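Local coordinates for glutamic acid/alanine-rich protein (Trypanosoma congolense, PDB 2Y44), which is a surface protein of the parasite, its ectodomain a helical bundle that probably forms part of the coat on the cell surface, at residues V5-C9 against S102-L106; A12-R16 against A95-D100. One frame throughout, in Å; residues are numbered along the deposited sequence.

Both interactions join helix 2-16 to helix 57-107, and their centres lie about 10 Å apart on the same side of the chain's centre. Because the two helices run roughly antiparallel, 5-9 pairs with 102-106 and 12-16 with 95-100, so interaction 2 falls within the span bracketed by interaction 1. L103 knits the two together, its CD1 packing on A12 CB at 3.7 Å. Interaction 1 is apolar and its centre is about 25 Å from the centre of the chain; that of interaction 2, which adds a salt bridge, is about 17 Å from it. Together they fasten the short N-terminal helix to the end portion of a long helix in this elongated, all-helical ectodomain.

Interaction 1: residues V5-C9 against S102-L106; sequences VQTMC and SLRLL
V5-C9 and S102-L106 are single stretches of two helices that are antiparallel in sense but splayed, at 144°, with segment axes 11.0 Å apart at closest approach. C9 and L103 have the nearest CA atoms, 7.5 Å apart, so side chains must bridge the gap, and no hydrogen bond crosses it. L106 answers this need by reaching out to meet two residues tip to tip: its CD1 lies 3.9 Å from V5 CG2 and 4.0 Å from M8 CE. M8 meets both L106 and S102 because its flexible thioether bends at the end (chi3 23°), bringing the methyl to L106 while SD rests 4.0 Å from S102 CB. L103 instead slides past V5 in the opposite direction, and its CD2 sits 4.1 Å from V5 CG1. The branched V5 thus offers one methyl to each leucine. S102 is small enough to take the sulfur against its CB, while its hydroxyl bonds back to T98 O within its own helix. Around this apolar seam, helix 113-120 packs on V5 through I115 and A118 and on L106 through A119, and the C9-C122 disulfide ties helix 2-16 to the chain just beyond that helix.

Interaction 2: residues A12-R16 against A95-D100; sequences ARQLR and AIETTD
R16 and D100 supply the polar part of this contact, a salt bridge in which the guanidinium grips one carboxylate oxygen side-on with two nitrogens. R16 NE and NH2 each donate to D100 OD1 at 2.9 Å, both bonds bent to about 145°. The oxygen lies in the guanidinium plane, but the carboxylate is turned 52° against it. NE meets OD1 on the syn side, somewhat out of the carboxylate plane, whereas NH2 comes from well above that plane, on the same face. The extended chain from CG to NE carries the arginine head alongside its own helix, where A12 CB stands over one face near its rim. NH1 bonds to C122 O and G124 O, which probably helps to fix the guanidinium's rotation.

Van der Waals contacts fill the rest. A12 CB is small enough to stand against the T99 methyl, CG2, at 3.4 Å, tighter than usual for two carbons. L15 lays its CB 3.6 Å from I96 CG1, while I96 CD1 presses on the L15 carbonyl. L15 crosses T99 at about a right angle, with CD1 against T99 OG1 and 4.1 Å from A95 CB; F159 of helix 149-183 packs on both L15 and A95.

Within one helix, T99 OG1 donates to A95 O at 2.8 Å. That oxygen also takes the T99 N-H from the opposite face of the carbonyl plane, so the hydroxyl is satisfied within the helix, while chi1 of -58° sets CG2 anti to the backbone N, where it meets A12 CB.

The helices approach equally closely at A12-T99 and L15-I96: this is antiparallel helix-helix packing in the all-helical GARP ectodomain.

Interaction 1: residues V5-C9 against S102-L106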
loop_
_atom_site.group_PDB
_atom_site.type_symbol
_atom_site.label_atom_id
_atom_site.label_comp_id
_atom_site.label_asym_id
_atom_site.label_seq_id
_atom_site.Cartn_x
_atom_site.Cartn_y
_atom_site.Cartn_z
ATOM N N VAL A 5 -5.778 -1.038 26.399
ATOM C CA VAL A 5 -4.342 -0.966 26.136
ATOM C C VAL A 5 -3.950 -1.910 25.026
ATOM O O VAL A 5 -3.188 -1.533 24.130
ATOM C CB VAL A 5 -3.527 -1.298 27.380
ATOM C CG1 VAL A 5 -2.035 -1.305 27.061
ATOM C CG2 VAL A 5 -3.803 -0.248 28.488
ATOM N N GLN A 6 -4.494 -3.121 25.067
ATOM C CA GLN A 6 -4.179 -4.116 24.055
ATOM C C GLN A 6 -4.775 -3.730 22.719
ATOM O O GLN A 6 -4.183 -3.939 21.658
ATOM C CB GLN A 6 -4.719 -5.474 24.458
ATOM C CG GLN A 6 -3.912 -6.176 25.568
ATOM C CD GLN A 6 -2.532 -6.713 25.105
ATOM O OE1 GLN A 6 -1.883 -6.168 24.194
ATOM N NE2 GLN A 6 -2.097 -7.817 25.729
ATOM N N THR A 7 -5.939 -3.089 22.772
ATOM C CA THR A 7 -6.587 -2.647 21.523
ATOM C C THR A 7 -5.844 -1.458 20.890
ATOM O O THR A 7 -5.664 -1.388 19.675
ATOM C CB THR A 7 -8.114 -2.386 21.808
ATOM O OG1 THR A 7 -8.699 -3.604 22.281
ATOM C CG2 THR A 7 -8.840 -1.961 20.584
ATOM N N MET A 8 -5.324 -0.564 21.730
ATOM C CA MET A 8 -4.502 0.550 21.287
ATOM C C MET A 8 -3.196 -0.015 20.721
ATOM O O MET A 8 -2.663 0.523 19.753
ATOM C CB MET A 8 -4.193 1.486 22.463
ATOM C CG MET A 8 -3.202 2.614 22.123
ATOM S SD MET A 8 -3.290 4.046 23.211
ATOM C CE MET A 8 -4.033 3.296 24.707
ATOM N N CYS A 9 -2.695 -1.080 21.343
ATOM C CA CYS A 9 -1.501 -1.756 20.843
ATOM C C CYS A 9 -1.699 -2.276 19.413
ATOM O O CYS A 9 -0.831 -2.094 18.572
ATOM C CB CYS A 9 -1.115 -2.928 21.753
ATOM S SG CYS A 9 0.295 -3.769 21.059
ATOM N N SER A 102 1.801 7.345 24.131
ATOM C CA SER A 102 0.745 6.860 25.043
ATOM C C SER A 102 1.103 5.519 25.673
ATOM O O SER A 102 0.895 5.303 26.881
ATOM C CB SER A 102 -0.616 6.775 24.339
ATOM O OG SER A 102 -1.091 8.078 24.021
ATOM N N LEU A 103 1.654 4.622 24.859
ATOM C CA LEU A 103 1.867 3.251 25.314
ATOM C C LEU A 103 3.086 3.242 26.225
ATOM O O LEU A 103 3.077 2.547 27.260
ATOM C CB LEU A 103 2.101 2.334 24.125
ATOM C CG LEU A 103 0.779 1.899 23.452
ATOM C CD1 LEU A 103 1.081 1.420 22.033
ATOM C CD2 LEU A 103 0.005 0.869 24.279
ATOM N N ARG A 104 4.120 4.014 25.870
ATOM C CA ARG A 104 5.329 3.996 26.732
ATOM C C ARG A 104 5.088 4.622 28.090
ATOM O O ARG A 104 5.728 4.236 29.068
ATOM C CB ARG A 104 6.599 4.541 26.060
ATOM C CG ARG A 104 6.691 6.018 25.895
ATOM C CD ARG A 104 8.126 6.437 25.397
ATOM N NE ARG A 104 8.427 5.775 24.124
ATOM C CZ ARG A 104 8.149 6.302 22.926
ATOM N NH1 ARG A 104 7.696 7.533 22.831
ATOM N NH2 ARG A 104 8.382 5.625 21.818
ATOM N N LEU A 105 4.139 5.549 28.173
ATOM C CA LEU A 105 3.763 6.128 29.469
ATOM C C LEU A 105 3.009 5.115 30.308
ATOM O O LEU A 105 3.238 4.999 31.525
ATOM C CB LEU A 105 2.948 7.418 29.266
ATOM C CG LEU A 105 3.724 8.628 28.726
ATOM C CD1 LEU A 105 2.729 9.699 28.262
ATOM C CD2 LEU A 105 4.768 9.197 29.766
ATOM N N LEU A 106 2.177 4.309 29.644
ATOM C CA LEU A 106 1.413 3.271 30.342
ATOM C C LEU A 106 2.337 2.186 30.849
ATOM O O LEU A 106 2.044 1.540 31.848
ATOM C CB LEU A 106 0.333 2.665 29.421
ATOM C CG LEU A 106 -0.905 3.530 29.198
ATOM C CD1 LEU A 106 -1.730 3.017 27.959
ATOM C CD2 LEU A 106 -1.750 3.498 30.461
#

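Interaction 2: residues A12-R16 against A95-D100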
loop_
_atom_site.group_PDB
_atom_site.type_symbol
_atom_site.label_atom_id
_atom_site.label_comp_id
_atom_site.label_asym_id
_atom_site.label_seq_id
_atom_site.Cartn_x
_atom_site.Cartn_y
_atom_site.Cartn_z
ATOM N N ALA A 12 -1.439 0.621 17.182
ATOM C CA ALA A 12 -0.054 1.044 17.048
ATOM C C ALA A 12 0.738 0.124 16.107
ATOM O O ALA A 12 1.496 0.606 15.271
ATOM C CB ALA A 12 0.615 1.115 18.409
ATOM N N ARG A 13 0.527 -1.185 16.212
ATOM C CA ARG A 13 1.241 -2.157 15.315
ATOM C C ARG A 13 0.855 -1.988 13.849
ATOM O O ARG A 13 1.692 -2.117 12.938
ATOM C CB ARG A 13 0.966 -3.603 15.767
ATOM C CG ARG A 13 1.600 -3.921 17.136
ATOM C CD ARG A 13 2.368 -5.223 17.044
ATOM N NE ARG A 13 3.203 -5.505 18.214
ATOM C CZ ARG A 13 2.800 -6.206 19.273
ATOM N NH1 ARG A 13 1.540 -6.632 19.358
ATOM N NH2 ARG A 13 3.675 -6.518 20.222
ATOM N N GLN A 14 -0.430 -1.712 13.613
ATOM C CA GLN A 14 -0.899 -1.335 12.271
ATOM C C GLN A 14 -0.218 -0.075 11.742
ATOM O O GLN A 14 0.311 -0.074 10.636
ATOM C CB GLN A 14 -2.440 -1.204 12.233
ATOM C CG GLN A 14 -3.178 -2.480 12.621
ATOM C CD GLN A 14 -3.147 -3.552 11.528
ATOM O OE1 GLN A 14 -2.840 -4.731 11.789
ATOM N NE2 GLN A 14 -3.482 -3.160 10.322
ATOM N N LEU A 15 -0.258 1.012 12.518
ATOM C CA LEU A 15 0.424 2.236 12.155
ATOM C C LEU A 15 1.927 2.017 11.889
ATOM O O LEU A 15 2.481 2.508 10.910
ATOM C CB LEU A 15 0.220 3.294 13.241
ATOM C CG LEU A 15 -1.215 3.800 13.433
ATOM C CD1 LEU A 15 -1.290 4.717 14.641
ATOM C CD2 LEU A 15 -1.777 4.472 12.162
ATOM N N ARG A 16 2.605 1.311 12.787
ATOM C CA ARG A 16 4.027 1.039 12.578
ATOM C C ARG A 16 4.345 0.245 11.297
ATOM O O ARG A 16 5.493 0.260 10.815
ATOM C CB ARG A 16 4.603 0.284 13.795
ATOM C CG ARG A 16 4.513 1.084 15.060
ATOM C CD ARG A 16 4.762 0.177 16.238
ATOM N NE ARG A 16 4.548 0.837 17.525
ATOM C CZ ARG A 16 4.430 0.161 18.675
ATOM N NH1 ARG A 16 4.445 -1.186 18.681
ATOM N NH2 ARG A 16 4.216 0.815 19.808
ATOM N N ALA A 95 0.864 10.302 14.172
ATOM C CA ALA A 95 0.014 9.305 14.829
ATOM C C ALA A 95 0.849 8.180 15.474
ATOM O O ALA A 95 0.585 7.753 16.584
ATOM C CB ALA A 95 -0.982 8.709 13.851
ATOM N N ILE A 96 1.887 7.749 14.780
ATOM C CA ILE A 96 2.815 6.784 15.355
ATOM C C ILE A 96 3.499 7.339 16.596
ATOM O O ILE A 96 3.522 6.697 17.658
ATOM C CB ILE A 96 3.860 6.301 14.328
ATOM C CG1 ILE A 96 3.188 5.346 13.295
ATOM C CG2 ILE A 96 4.960 5.594 15.053
ATOM C CD1 ILE A 96 3.964 5.226 11.949
ATOM N N GLU A 97 3.964 8.573 16.518
ATOM C CA GLU A 97 4.662 9.146 17.663
ATOM C C GLU A 97 3.729 9.272 18.882
ATOM O O GLU A 97 4.080 8.913 20.024
ATOM C CB GLU A 97 5.244 10.510 17.269
ATOM C CG GLU A 97 6.368 10.378 16.243
ATOM C CD GLU A 97 7.083 11.697 15.926
ATOM O OE1 GLU A 97 6.548 12.781 16.265
ATOM O OE2 GLU A 97 8.164 11.640 15.284
ATOM N N THR A 98 2.546 9.829 18.638
ATOM C CA THR A 98 1.542 9.990 19.660
ATOM C C THR A 98 1.105 8.676 20.309
ATOM O O THR A 98 0.964 8.596 21.546
ATOM C CB THR A 98 0.313 10.748 19.068
ATOM O OG1 THR A 98 0.736 12.071 18.708
ATOM C CG2 THR A 98 -0.806 10.825 20.095
ATOM N N THR A 99 0.817 7.663 19.484
ATOM C CA THR A 99 0.359 6.396 19.988
ATOM C C THR A 99 1.488 5.723 20.756
ATOM O O THR A 99 1.270 5.152 21.826
ATOM C CB THR A 99 -0.143 5.513 18.822
ATOM O OG1 THR A 99 -1.198 6.224 18.153
ATOM C CG2 THR A 99 -0.687 4.161 19.320
ATOM N N ASP A 100 2.695 5.757 20.193
ATOM C CA ASP A 100 3.828 5.118 20.880
ATOM C C ASP A 100 4.015 5.768 22.253
ATOM O O ASP A 100 4.374 5.099 23.244
ATOM C CB ASP A 100 5.134 5.252 20.072
ATOM C CG ASP A 100 5.197 4.336 18.869
ATOM O OD1 ASP A 100 4.338 3.461 18.729
ATOM O OD2 ASP A 100 6.123 4.497 18.034
#